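Local coordinates for Non-ribosomal peptide synthetase (Methanobrevibacter ruminantium, PDB 6VTJ), which appears to carry a peptide thioester on a phosphopantetheine arm and to release it by NAD(P)H-dependent reduction, as a thiolation-reductase pair of a non-ribosomal peptide synthetase, at residues R15-I20 / A76-L81; N38-G43 / R70-R75; D228-V233 / N290-S295. All coordinates share one frame; numbering follows the deposited sequence.

Contact 1: R15-I20 / A76-L81; sequences RLEHEI and ALAKLL
E17 meets A78 through the stem of its side chain. CG rests 3.6 Å from A78 CB, and neither face of the carboxylate, the one flat group among the side chains that touch here, is laid against helix segment 76-81. CG stands anti to the carbonyl carbon (chi1 -76°), and the chain runs on extended to a carboxylate whose partners lie outside both segments: OE1 accepts from the backbone N of K13 and of T14, and OE2 makes a salt bridge to R75 NE. The acid is buried, and both of its oxygens have partners.

The rest of the contact is aliphatic and gathers round A78. L16 comes in from one flank, its CG 3.9 Å from A78 CB and its CD2 3.7 Å from A78 O. I20 reaches in from the next turn, where CD1 lies 3.9 Å from A78 N and 4.0 Å from L81 CD1. The other branch of I20, CG2, is anti to the backbone N and touches L77 CD1 at 4.0 Å, the two side chains crossing obliquely. With only a methyl at A78, CA atoms of E17 and A78 come to 5.8 Å, although the local axes stay 9.2 Å apart and run at 125°.

In the carrier domain this joins helix 15-28, which opens the bundle, to helix 74-82, which closes it. L77 also packs on I68 of helix 65-70, I20 on P74 and L16 on S82, while Y61 and V63, in the loop after helix 46-58, touch L16 and L81 respectively.

Contact 2: N38-G43 / R70-R75; sequences NFFEIG and RNKTPR
K72 and F39 share the hydrogen bond that joins the two segments: F39 N donates to K72 O at 2.8 Å, nearly straight at 169°, with the donor tilted 29° from the carbonyl plane. Within 38-43, N38 OD1 accepts from F40 N at 2.8 Å in its carbonyl plane, an Asx turn, and more loosely from E41 N, which sits above that plane. CG of N38 is anti to the backbone N (chi1 -173°), on the side of the carbonyl carbon, and OD1 beyond it takes both N-H groups.

Van der Waals contacts fill in around these bonds. N38 and K72 lie side by side pointing the same way, ND2 3.4 Å from K72 CD, while T73 CG2 packs 3.8 Å from N38 N. K72 CG meets the F40 ring at its edge.

Among the aromatic groups, F39 CD2 stands 3.7 Å above the plane of the F40 ring, over its centre. F69 stacks on F40, and F24 meets F39 edge-to-face.

T73 N-caps helix 74-82 through OG1 to A76 N. F39 packs against helix 46-58 and P74 against helix 15-28, while K72 NZ leaves the carrier domain to bond A226 O in the reductase part.

Contact 3: D228-V233 / N290-S295; sequences DYIFRV and NKYVCS
I230 and F231 form the close-packed side of this contact, against K291, Y292, C294 and S295. I230 CG1 is anti to the backbone N (chi1 -178°), and CD1 beyond it ends 3.7 Å from Y292 CA, close to CB and near the plane of the tyrosine ring at its edge. The F231 ring lies against K291 and, a turn later, C294 and S295: CD1 is 3.7 Å from S295 CB, and CE2 is 3.7 Å from K291 CD, where the two side chains cross at about a right angle. C294 SG is 4.1 Å from F231 CE1; seen from the ring centre it lies 82° off the normal, a sulfur-aromatic contact at the edge. Buried S295 OG donates to Y292 O at 2.9 Å and is also bonded to N234 ND2, so this hydroxyl is well provided for although it lies beside I230.

The other side is looser and more open to solvent. K291 passes I230 CG2, bends at CE (chi3) and ends with NZ 3.3 Å from D228 OD1, a salt bridge whose hydrogen bond is weak. The stronger hydrogen bond of the ammonium goes to the backbone O of D227, and the exposed D228 adds the charge.

N290 N-caps helix 291-308, OD1 accepting from V293 N on a lone pair and weakly from Y292 N. The two helices follow consecutive parallel strands, 213-216 and 252-258, and run side by side at 27°, as in the beta-alpha-beta units of a Rossmann-type fold. Y292 opens a YVCSK sequence matching the YxxxK motif of short-chain dehydrogenases/reductases. Its side chain is about 6 Å from the bound phosphopantetheine, consistent with a place at the reductase active site.

In the fold
Contacts 1 and 2 belong to the carrier domain, contact 3 to the reductase. Along the chain, contact 2 is nested inside the loop closed by contact 1, and both come before contact 3. The first two have centres about 12 Å apart, share helix 74-82 and touch directly, through a salt bridge and side-chain packing that includes L77 on N71. Contact 3 touches neither: its centre is about 19 Å from that of contact 2 and about 28 Å from that of contact 1. Contact 2 is the one that faces the reductase, and the phosphopantetheine lies near both F40 and Y292, spanning the distance from carrier to reductase pocket.

Contact 1: R15-I20 / A76-L81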
loop_
_atom_site.group_PDB
_atom_site.type_symbol
_atom_site.label_atom_id
_atom_site.label_comp_id
_atom_site.label_asym_id
_atom_site.label_seq_id
_atom_site.Cartn_x
_atom_site.Cartn_y
_atom_site.Cartn_z
ATOM N N ARG A 15 -1.732 37.128 -13.666
ATOM C CA ARG A 15 -2.705 36.484 -14.551
ATOM C C ARG A 15 -2.661 34.963 -14.411
ATOM O O ARG A 15 -3.697 34.289 -14.554
ATOM C CB ARG A 15 -2.476 36.907 -16.010
ATOM C CG ARG A 15 -3.592 36.437 -16.965
ATOM C CD ARG A 15 -3.680 37.220 -18.290
ATOM N NE ARG A 15 -2.427 37.217 -19.054
ATOM C CZ ARG A 15 -2.192 36.466 -20.132
ATOM N NH1 ARG A 15 -3.127 35.643 -20.594
ATOM N NH2 ARG A 15 -1.023 36.545 -20.760
ATOM N N LEU A 16 -1.484 34.407 -14.122
ATOM C CA LEU A 16 -1.395 32.978 -13.840
ATOM C C LEU A 16 -2.225 32.617 -12.616
ATOM O O LEU A 16 -2.959 31.615 -12.618
ATOM C CB LEU A 16 0.073 32.577 -13.655
ATOM C CG LEU A 16 0.406 31.150 -13.216
ATOM C CD1 LEU A 16 -0.168 30.113 -14.178
ATOM C CD2 LEU A 16 1.907 30.986 -13.073
ATOM N N GLU A 17 -2.133 33.434 -11.558
ATOM C CA GLU A 17 -2.956 33.187 -10.377
ATOM C C GLU A 17 -4.437 33.285 -10.709
ATOM O O GLU A 17 -5.242 32.489 -10.216
ATOM C CB GLU A 17 -2.598 34.163 -9.265
ATOM C CG GLU A 17 -1.315 33.838 -8.553
ATOM C CD GLU A 17 -0.906 34.943 -7.611
ATOM O OE1 GLU A 17 -1.482 36.045 -7.735
ATOM O OE2 GLU A 17 -0.023 34.713 -6.752
ATOM N N HIS A 18 -4.816 34.267 -11.534
ATOM C CA HIS A 18 -6.204 34.384 -11.958
ATOM C C HIS A 18 -6.669 33.121 -12.662
ATOM O O HIS A 18 -7.780 32.646 -12.412
ATOM C CB HIS A 18 -6.374 35.589 -12.882
ATOM C CG HIS A 18 -6.593 36.875 -12.155
ATOM N ND1 HIS A 18 -5.587 37.797 -11.950
ATOM C CD2 HIS A 18 -7.696 37.385 -11.559
ATOM C CE1 HIS A 18 -6.066 38.824 -11.270
ATOM N NE2 HIS A 18 -7.344 38.601 -11.024
ATOM N N GLU A 19 -5.833 32.568 -13.554
ATOM C CA GLU A 19 -6.210 31.354 -14.278
ATOM C C GLU A 19 -6.398 30.175 -13.328
ATOM O O GLU A 19 -7.348 29.391 -13.470
ATOM C CB GLU A 19 -5.154 31.003 -15.332
ATOM C CG GLU A 19 -5.035 31.999 -16.478
ATOM C CD GLU A 19 -3.875 31.696 -17.421
ATOM O OE1 GLU A 19 -3.187 30.667 -17.220
ATOM O OE2 GLU A 19 -3.652 32.485 -18.370
ATOM N N ILE A 20 -5.502 30.026 -12.354
ATOM C CA ILE A 20 -5.609 28.854 -11.484
ATOM C C ILE A 20 -6.794 29.004 -10.530
ATOM O O ILE A 20 -7.505 28.029 -10.244
ATOM C CB ILE A 20 -4.280 28.598 -10.751
ATOM C CG1 ILE A 20 -3.197 28.216 -11.768
ATOM C CG2 ILE A 20 -4.434 27.485 -9.733
ATOM C CD1 ILE A 20 -1.771 28.409 -11.249
ATOM N N ALA A 76 0.294 29.214 -4.144
ATOM C CA ALA A 76 1.405 28.263 -4.134
ATOM C C ALA A 76 1.563 27.567 -5.484
ATOM O O ALA A 76 2.687 27.399 -5.982
ATOM C CB ALA A 76 1.191 27.238 -3.023
ATOM N N LEU A 77 0.447 27.171 -6.103
ATOM C CA LEU A 77 0.519 26.504 -7.400
ATOM C C LEU A 77 1.141 27.404 -8.457
ATOM O O LEU A 77 1.849 26.930 -9.352
ATOM C CB LEU A 77 -0.874 26.063 -7.837
ATOM C CG LEU A 77 -1.227 24.598 -7.606
ATOM C CD1 LEU A 77 -2.703 24.376 -7.920
ATOM C CD2 LEU A 77 -0.342 23.685 -8.457
ATOM N N ALA A 78 0.893 28.712 -8.369
ATOM C CA ALA A 78 1.463 29.642 -9.333
ATOM C C ALA A 78 2.948 29.856 -9.072
ATOM O O ALA A 78 3.748 29.910 -10.014
ATOM C CB ALA A 78 0.708 30.971 -9.286
ATOM N N LYS A 79 3.336 29.984 -7.802
ATOM C CA LYS A 79 4.765 30.014 -7.495
ATOM C C LYS A 79 5.469 28.801 -8.095
ATOM O O LYS A 79 6.549 28.927 -8.686
ATOM C CB LYS A 79 4.987 30.077 -5.983
ATOM C CG LYS A 79 4.318 31.267 -5.295
ATOM C CD LYS A 79 5.186 31.850 -4.194
ATOM C CE LYS A 79 6.130 30.794 -3.623
ATOM N NZ LYS A 79 6.550 31.072 -2.215
ATOM N N LEU A 80 4.841 27.621 -7.992
ATOM C CA LEU A 80 5.417 26.407 -8.574
ATOM C C LEU A 80 5.494 26.492 -10.093
ATOM O O LEU A 80 6.548 26.237 -10.688
ATOM C CB LEU A 80 4.604 25.174 -8.160
ATOM C CG LEU A 80 4.839 23.908 -9.003
ATOM C CD1 LEU A 80 6.243 23.334 -8.801
ATOM C CD2 LEU A 80 3.781 22.845 -8.754
ATOM N N LEU A 81 4.375 26.819 -10.746
ATOM C CA LEU A 81 4.337 26.788 -12.203
ATOM C C LEU A 81 5.159 27.897 -12.836
ATOM O O LEU A 81 5.419 27.837 -14.040
ATOM C CB LEU A 81 2.896 26.867 -12.698
ATOM C CG LEU A 81 2.110 25.561 -12.630
ATOM C CD1 LEU A 81 0.666 25.775 -13.057
ATOM C CD2 LEU A 81 2.775 24.528 -13.521
#

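Contact 2: N38-G43 / R70-R75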
loop_
_atom_site.group_PDB
_atom_site.type_symbol
_atom_site.label_atom_id
_atom_site.label_comp_id
_atom_site.label_asym_id
_atom_site.label_seq_id
_atom_site.Cartn_x
_atom_site.Cartn_y
_atom_site.Cartn_z
ATOM N N ASN A 38 -7.455 26.876 0.171
ATOM C CA ASN A 38 -6.942 25.512 0.146
ATOM C C ASN A 38 -7.891 24.619 -0.655
ATOM O O ASN A 38 -9.067 24.482 -0.296
ATOM C CB ASN A 38 -6.799 25.009 1.586
ATOM C CG ASN A 38 -6.116 23.659 1.682
ATOM O OD1 ASN A 38 -6.451 22.723 0.957
ATOM N ND2 ASN A 38 -5.167 23.547 2.606
ATOM N N PHE A 39 -7.373 24.006 -1.729
ATOM C CA PHE A 39 -8.178 23.103 -2.562
ATOM C C PHE A 39 -8.962 22.099 -1.723
ATOM O O PHE A 39 -10.155 21.876 -1.953
ATOM C CB PHE A 39 -7.283 22.356 -3.555
ATOM C CG PHE A 39 -8.035 21.446 -4.496
ATOM C CD1 PHE A 39 -8.742 21.962 -5.569
ATOM C CD2 PHE A 39 -8.013 20.067 -4.321
ATOM C CE1 PHE A 39 -9.424 21.125 -6.444
ATOM C CE2 PHE A 39 -8.695 19.219 -5.196
ATOM C CZ PHE A 39 -9.398 19.747 -6.255
ATOM N N PHE A 40 -8.298 21.469 -0.749
ATOM C CA PHE A 40 -8.951 20.410 0.017
ATOM C C PHE A 40 -9.803 20.949 1.157
ATOM O O PHE A 40 -10.648 20.214 1.680
ATOM C CB PHE A 40 -7.911 19.422 0.553
ATOM C CG PHE A 40 -7.019 18.858 -0.511
ATOM C CD1 PHE A 40 -7.415 17.752 -1.246
ATOM C CD2 PHE A 40 -5.796 19.449 -0.794
ATOM C CE1 PHE A 40 -6.602 17.235 -2.233
ATOM C CE2 PHE A 40 -4.977 18.945 -1.787
ATOM C CZ PHE A 40 -5.383 17.834 -2.510
ATOM N N GLU A 41 -9.615 22.212 1.543
ATOM C CA GLU A 41 -10.467 22.800 2.566
ATOM C C GLU A 41 -11.775 23.332 2.002
ATOM O O GLU A 41 -12.751 23.438 2.749
ATOM C CB GLU A 41 -9.730 23.927 3.294
ATOM C CG GLU A 41 -8.722 23.467 4.337
ATOM C CD GLU A 41 -7.932 24.624 4.927
ATOM N N ILE A 42 -11.834 23.658 0.709
ATOM C CA ILE A 42 -13.001 24.338 0.149
ATOM C C ILE A 42 -13.915 23.386 -0.606
ATOM O O ILE A 42 -14.831 23.839 -1.297
ATOM C CB ILE A 42 -12.594 25.525 -0.745
ATOM C CG1 ILE A 42 -11.876 25.049 -2.008
ATOM C CG2 ILE A 42 -11.714 26.501 0.024
ATOM C CD1 ILE A 42 -11.100 26.143 -2.722
ATOM N N GLY A 43 -13.697 22.076 -0.485
ATOM C CA GLY A 43 -14.547 21.078 -1.120
ATOM C C GLY A 43 -13.836 20.202 -2.127
ATOM O O GLY A 43 -14.494 19.384 -2.791
ATOM N N ARG A 70 1.108 18.999 -2.492
ATOM C CA ARG A 70 2.168 19.770 -1.844
ATOM C C ARG A 70 1.894 21.272 -1.867
ATOM O O ARG A 70 2.355 21.994 -0.975
ATOM C CB ARG A 70 3.525 19.477 -2.497
ATOM N N ASN A 71 1.161 21.763 -2.865
ATOM C CA ASN A 71 0.860 23.190 -3.013
ATOM C C ASN A 71 -0.649 23.327 -3.168
ATOM O O ASN A 71 -1.174 23.215 -4.277
ATOM C CB ASN A 71 1.590 23.798 -4.214
ATOM C CG ASN A 71 3.003 23.260 -4.379
ATOM O OD1 ASN A 71 3.274 22.426 -5.248
ATOM N ND2 ASN A 71 3.908 23.729 -3.533
ATOM N N LYS A 72 -1.348 23.594 -2.069
ATOM C CA LYS A 72 -2.793 23.408 -2.039
ATOM C C LYS A 72 -3.587 24.627 -2.498
ATOM O O LYS A 72 -4.791 24.498 -2.730
ATOM C CB LYS A 72 -3.237 23.010 -0.624
ATOM C CG LYS A 72 -2.525 21.757 -0.093
ATOM C CD LYS A 72 -2.684 21.607 1.414
ATOM C CE LYS A 72 -1.859 20.422 1.918
ATOM N NZ LYS A 72 -2.112 20.133 3.362
ATOM N N THR A 73 -2.957 25.795 -2.630
ATOM C CA THR A 73 -3.641 27.028 -3.013
ATOM C C THR A 73 -3.189 27.509 -4.391
ATOM O O THR A 73 -2.088 27.171 -4.845
ATOM C CB THR A 73 -3.376 28.134 -1.984
ATOM O OG1 THR A 73 -1.974 28.440 -1.963
ATOM C CG2 THR A 73 -3.846 27.709 -0.586
ATOM N N PRO A 74 -4.015 28.305 -5.088
ATOM C CA PRO A 74 -3.569 28.855 -6.380
ATOM C C PRO A 74 -2.311 29.705 -6.265
ATOM O O PRO A 74 -1.495 29.718 -7.194
ATOM C CB PRO A 74 -4.774 29.688 -6.843
ATOM C CG PRO A 74 -5.937 29.183 -6.057
ATOM C CD PRO A 74 -5.369 28.770 -4.738
ATOM N N ARG A 75 -2.137 30.414 -5.146
ATOM C CA ARG A 75 -0.920 31.186 -4.911
ATOM C C ARG A 75 0.309 30.281 -4.948
ATOM O O ARG A 75 1.248 30.512 -5.723
ATOM C CB ARG A 75 -1.078 31.928 -3.573
ATOM C CG ARG A 75 0.114 32.661 -2.948
ATOM C CD ARG A 75 0.624 33.916 -3.685
ATOM N NE ARG A 75 -0.380 34.895 -4.123
ATOM C CZ ARG A 75 -0.881 35.882 -3.379
ATOM N NH1 ARG A 75 -0.513 36.032 -2.113
ATOM N NH2 ARG A 75 -1.769 36.722 -3.911
#

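Contact 3: D228-V233 / N290-S295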
loop_
_atom_site.group_PDB
_atom_site.type_symbol
_atom_site.label_atom_id
_atom_site.label_comp_id
_atom_site.label_asym_id
_atom_site.label_seq_id
_atom_site.Cartn_x
_atom_site.Cartn_y
_atom_site.Cartn_z
ATOM N N ASP A 228 -2.537 14.585 7.955
ATOM C CA ASP A 228 -1.587 13.705 8.620
ATOM C C ASP A 228 -2.246 12.531 9.333
ATOM O O ASP A 228 -1.611 11.889 10.176
ATOM C CB ASP A 228 -0.718 14.512 9.586
ATOM C CG ASP A 228 0.355 15.294 8.857
ATOM O OD1 ASP A 228 0.356 15.238 7.606
ATOM O OD2 ASP A 228 1.200 15.941 9.516
ATOM N N TYR A 229 -3.500 12.226 9.013
ATOM C CA TYR A 229 -4.136 11.071 9.629
ATOM C C TYR A 229 -3.421 9.780 9.240
ATOM O O TYR A 229 -3.370 8.825 10.037
ATOM C CB TYR A 229 -5.611 11.028 9.232
ATOM C CG TYR A 229 -6.400 9.923 9.890
ATOM C CD1 TYR A 229 -6.618 9.919 11.264
ATOM C CD2 TYR A 229 -6.939 8.886 9.135
ATOM C CE1 TYR A 229 -7.345 8.904 11.877
ATOM C CE2 TYR A 229 -7.676 7.860 9.732
ATOM C CZ TYR A 229 -7.877 7.869 11.105
ATOM O OH TYR A 229 -8.610 6.842 11.696
ATOM N N ILE A 230 -2.842 9.749 8.032
ATOM C CA ILE A 230 -2.105 8.579 7.571
ATOM C C ILE A 230 -1.008 8.219 8.561
ATOM O O ILE A 230 -0.730 7.037 8.796
ATOM C CB ILE A 230 -1.543 8.812 6.155
ATOM C CG1 ILE A 230 -0.812 7.546 5.666
ATOM C CG2 ILE A 230 -0.627 10.022 6.121
ATOM C CD1 ILE A 230 -0.575 7.480 4.149
ATOM N N PHE A 231 -0.382 9.230 9.172
ATOM C CA PHE A 231 0.640 8.966 10.177
ATOM C C PHE A 231 0.029 8.485 11.489
ATOM O O PHE A 231 0.698 7.780 12.260
ATOM C CB PHE A 231 1.484 10.221 10.424
ATOM C CG PHE A 231 2.342 10.624 9.251
ATOM C CD1 PHE A 231 3.486 9.908 8.926
ATOM C CD2 PHE A 231 2.022 11.737 8.499
ATOM C CE1 PHE A 231 4.286 10.295 7.843
ATOM C CE2 PHE A 231 2.806 12.123 7.431
ATOM C CZ PHE A 231 3.939 11.403 7.100
ATOM N N ARG A 232 -1.219 8.864 11.777
ATOM C CA ARG A 232 -1.851 8.366 12.995
ATOM C C ARG A 232 -2.126 6.873 12.885
ATOM O O ARG A 232 -1.892 6.120 13.838
ATOM C CB ARG A 232 -3.164 9.109 13.278
ATOM C CG ARG A 232 -3.020 10.561 13.675
ATOM C CD ARG A 232 -2.881 10.701 15.166
ATOM N NE ARG A 232 -4.113 10.350 15.868
ATOM C CZ ARG A 232 -4.188 9.419 16.819
ATOM N NH1 ARG A 232 -3.098 8.732 17.176
ATOM N NH2 ARG A 232 -5.356 9.171 17.410
ATOM N N VAL A 233 -2.656 6.437 11.743
ATOM C CA VAL A 233 -2.964 5.018 11.575
ATOM C C VAL A 233 -1.685 4.216 11.374
ATOM O O VAL A 233 -1.469 3.187 12.023
ATOM C CB VAL A 233 -3.941 4.797 10.406
ATOM C CG1 VAL A 233 -4.167 3.302 10.174
ATOM C CG2 VAL A 233 -5.264 5.500 10.660
ATOM N N ASN A 290 7.296 10.709 -0.266
ATOM C CA ASN A 290 5.907 10.282 -0.314
ATOM C C ASN A 290 5.409 9.905 1.080
ATOM O O ASN A 290 6.104 9.234 1.848
ATOM C CB ASN A 290 5.763 9.100 -1.260
ATOM C CG ASN A 290 4.363 8.577 -1.292
ATOM O OD1 ASN A 290 3.974 7.756 -0.459
ATOM N ND2 ASN A 290 3.569 9.082 -2.225
ATOM N N LYS A 291 4.195 10.341 1.410
ATOM C CA LYS A 291 3.720 10.221 2.789
ATOM C C LYS A 291 3.457 8.769 3.190
ATOM O O LYS A 291 3.658 8.396 4.351
ATOM C CB LYS A 291 2.451 11.039 2.967
ATOM C CG LYS A 291 2.647 12.417 3.539
ATOM C CD LYS A 291 1.341 12.872 4.168
ATOM C CE LYS A 291 0.911 14.223 3.621
ATOM N NZ LYS A 291 -0.262 14.716 4.396
ATOM N N TYR A 292 2.995 7.943 2.259
ATOM C CA TYR A 292 2.668 6.571 2.612
ATOM C C TYR A 292 3.937 5.757 2.810
ATOM O O TYR A 292 4.080 5.037 3.809
ATOM C CB TYR A 292 1.786 5.952 1.536
ATOM C CG TYR A 292 1.685 4.460 1.678
ATOM C CD1 TYR A 292 0.931 3.904 2.694
ATOM C CD2 TYR A 292 2.361 3.605 0.812
ATOM C CE1 TYR A 292 0.835 2.539 2.841
ATOM C CE2 TYR A 292 2.277 2.248 0.952
ATOM C CZ TYR A 292 1.509 1.722 1.974
ATOM O OH TYR A 292 1.418 0.376 2.141
ATOM N N VAL A 293 4.877 5.877 1.875
ATOM C CA VAL A 293 6.164 5.211 2.029
ATOM C C VAL A 293 6.858 5.682 3.299
ATOM O O VAL A 293 7.453 4.880 4.037
ATOM C CB VAL A 293 7.042 5.454 0.790
ATOM C CG1 VAL A 293 8.378 4.707 0.946
ATOM C CG2 VAL A 293 6.306 5.022 -0.469
ATOM N N CYS A 294 6.765 6.980 3.593
ATOM C CA CYS A 294 7.421 7.522 4.775
ATOM C C CYS A 294 6.820 6.960 6.054
ATOM O O CYS A 294 7.552 6.561 6.968
ATOM C CB CYS A 294 7.354 9.055 4.768
ATOM S SG CYS A 294 8.035 9.801 6.254
ATOM N N SER A 295 5.487 6.966 6.164
ATOM C CA SER A 295 4.850 6.414 7.359
ATOM C C SER A 295 5.187 4.932 7.543
ATOM O O SER A 295 5.426 4.478 8.671
ATOM C CB SER A 295 3.328 6.623 7.312
ATOM O OG SER A 295 2.690 5.893 6.258
#